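Imidazoleglycerol-phosphate dehydratase (Pyrococcus furiosus, PDB 5DNL) catalyses the dehydration of imidazoleglycerol phosphate to imidazoleacetol phosphate, the sixth step of histidine biosynthesis. Local coordinates at residues G78-M84 with K153-A158. Residues are numbered along the deposited sequence; the frame is centred on the assembly and turned at random. Where two conformers were deposited one is given.
Sequences GNAIMPM and KGLGMA. With 5DL ([(2S)-2-hydroxy-3-(1H-1,2,4-triazol-1-yl)propyl]phosphonic acid), chain F.
Lys153 NZ gives one hydrogen bond of 2.8 Å to the phosphonate oxygen O12 of the inhibitor, another to a water that in turn donates to Pro83 O on the strand, and a weak one to Tyr37 OH. In the imidazoleglycerol-phosphate dehydratase fold helix 144-162 packs on a mixed sheet whose outermost strand, within this chain, is 77-84; segments 153-158 and 78-84 run at 146°, their axes approaching to 6.5 Å. Beyond CG the lysine chain is fully extended, running past Met82 to the active site, where Arg76, Arg98, Ser171 and Lys173 of a second subunit complete the phosphonate pocket. Met82, in one of two modelled conformers, lies across its aliphatic part at about a right angle, CG meeting Lys153 CB at 3.7 Å. Met84 crosses it likewise, its CE a tight 3.5 Å from Lys153 CE. With an alanine here, O12 would probably lose this charged donor, and both methionines the chain they cross. Met84 SD sits 3.5 Å from triazole N2 of the inhibitor. Farther along, small residues allow close approach: Ala80 CB rests 3.4 Å from Gly154 O, and Gly78 CA makes a CA-H...O contact of 3.4 Å with Ala158 O.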
loop_
_atom_site.group_PDB
_atom_site.type_symbol
_atom_site.label_atom_id
_atom_site.label_comp_id
_atom_site.label_asym_id
_atom_site.label_seq_id
_atom_site.Cartn_x
_atom_site.Cartn_y
_atom_site.Cartn_z
ATOM N N GLY A 78 29.357 -35.441 -2.146
ATOM C CA GLY A 78 28.499 -36.126 -1.229
ATOM C C GLY A 78 27.412 -35.207 -0.719
ATOM O O GLY A 78 27.653 -34.021 -0.516
ATOM N N ASN A 79 26.210 -35.755 -0.573
ATOM C CA ASN A 79 25.056 -35.023 -0.052
ATOM C C ASN A 79 24.406 -35.760 1.090
ATOM O O ASN A 79 24.538 -36.981 1.213
ATOM C CB ASN A 79 23.992 -34.811 -1.114
ATOM C CG ASN A 79 24.496 -34.074 -2.334
ATOM O OD1 ASN A 79 25.078 -32.980 -2.227
ATOM N ND2 ASN A 79 24.247 -34.638 -3.500
ATOM N N ALA A 80 23.649 -35.026 1.900
ATOM C CA ALA A 80 22.803 -35.631 2.916
ATOM C C ALA A 80 21.586 -34.748 3.117
ATOM O O ALA A 80 21.691 -33.532 3.035
ATOM C CB ALA A 80 23.564 -35.798 4.216
ATOM N N ILE A 81 20.435 -35.345 3.356
ATOM C CA ILE A 81 19.262 -34.611 3.825
ATOM C C ILE A 81 18.958 -35.229 5.170
ATOM O O ILE A 81 18.668 -36.427 5.232
ATOM C CB ILE A 81 18.074 -34.689 2.870
ATOM C CG1 ILE A 81 18.411 -33.949 1.576
ATOM C CG2 ILE A 81 16.849 -34.067 3.519
ATOM C CD1 ILE A 81 17.352 -34.053 0.485
ATOM N N MET A 82 19.049 -34.428 6.224
ATOM C CA MET A 82 18.932 -34.926 7.585
ATOM C C MET A 82 17.749 -34.300 8.306
ATOM O O MET A 82 17.731 -33.079 8.470
ATOM C CB MET A 82 20.213 -34.601 8.347
ATOM C CG MET A 82 20.367 -35.355 9.650
ATOM S SD MET A 82 20.715 -37.107 9.375
ATOM C CE MET A 82 21.310 -37.068 7.668
ATOM N N PRO A 83 16.776 -35.123 8.730
ATOM C CA PRO A 83 15.721 -34.677 9.611
ATOM C C PRO A 83 16.161 -34.730 11.060
ATOM O O PRO A 83 16.992 -35.570 11.435
ATOM C CB PRO A 83 14.582 -35.666 9.353
ATOM C CG PRO A 83 15.239 -36.901 8.873
ATOM C CD PRO A 83 16.562 -36.531 8.298
ATOM N N MET A 84 15.635 -33.817 11.864
ATOM C CA MET A 84 15.625 -33.980 13.307
ATOM C C MET A 84 14.366 -33.319 13.822
ATOM O O MET A 84 14.312 -32.077 13.955
ATOM C CB MET A 84 16.867 -33.403 13.979
ATOM C CG MET A 84 16.796 -33.651 15.485
ATOM S SD MET A 84 18.269 -33.328 16.463
ATOM C CE MET A 84 19.435 -34.335 15.588
ATOM N N LYS A 153 25.184 -33.745 11.615
ATOM C CA LYS A 153 24.940 -35.128 11.156
ATOM C C LYS A 153 25.081 -35.196 9.637
ATOM O O LYS A 153 25.692 -36.122 9.083
ATOM C CB LYS A 153 23.540 -35.600 11.545
ATOM C CG LYS A 153 23.275 -35.829 13.020
ATOM C CD LYS A 153 21.920 -36.491 13.205
ATOM C CE LYS A 153 21.626 -36.870 14.655
ATOM N NZ LYS A 153 20.403 -37.721 14.696
ATOM N N GLY A 154 24.502 -34.205 8.960
ATOM C CA GLY A 154 24.552 -34.124 7.528
ATOM C C GLY A 154 25.933 -33.949 6.955
ATOM O O GLY A 154 26.252 -34.541 5.935
ATOM N N LEU A 155 26.732 -33.084 7.568
ATOM C CA LEU A 155 28.139 -32.965 7.177
ATOM C C LEU A 155 28.856 -34.302 7.286
ATOM O O LEU A 155 29.621 -34.665 6.393
ATOM C CB LEU A 155 28.842 -31.907 8.009
ATOM C CG LEU A 155 28.536 -30.468 7.593
ATOM C CD1 LEU A 155 28.965 -29.525 8.702
ATOM C CD2 LEU A 155 29.217 -30.106 6.289
ATOM N N GLY A 156 28.616 -35.022 8.377
ATOM C CA GLY A 156 29.244 -36.335 8.541
ATOM C C GLY A 156 28.826 -37.287 7.444
ATOM O O GLY A 156 29.696 -37.900 6.793
ATOM N N MET A 157 27.523 -37.388 7.192
ATOM C CA MET A 157 27.010 -38.281 6.145
ATOM C C MET A 157 27.520 -37.892 4.761
ATOM O O MET A 157 27.879 -38.741 3.979
ATOM C CB MET A 157 25.485 -38.274 6.112
ATOM C CG MET A 157 24.802 -38.880 7.304
ATOM S SD MET A 157 24.863 -40.679 7.286
ATOM C CE MET A 157 25.111 -40.933 5.550
ATOM N N ALA A 158 27.528 -36.603 4.456
ATOM C CA ALA A 158 27.950 -36.139 3.141
ATOM C C ALA A 158 29.415 -36.409 2.899
ATOM O O ALA A 158 29.807 -36.865 1.808
ATOM C CB ALA A 158 27.636 -34.656 2.955
HETATM N N1 5DL F . 19.146 -33.541 20.372
HETATM C C3 5DL F . 17.186 -34.506 19.835
HETATM N N2 5DL F . 18.519 -34.593 19.751
HETATM C C8 5DL F . 20.725 -37.662 19.114
HETATM C C7 5DL F . 20.109 -36.534 19.943
HETATM C C6 5DL F . 19.207 -35.681 19.064
HETATM C C5 5DL F . 18.119 -32.820 20.837
HETATM O O10 5DL F . 18.502 -39.150 19.287
HETATM P P9 5DL F . 19.559 -38.789 18.299
HETATM O O11 5DL F . 20.374 -39.964 17.815
HETATM O O12 5DL F . 18.958 -38.088 17.089
HETATM O O13 5DL F . 21.124 -35.701 20.523
HETATM N N4 5DL F . 16.918 -33.364 20.537
HETATM O O HOH W 1 17.862 -37.013 13.581
#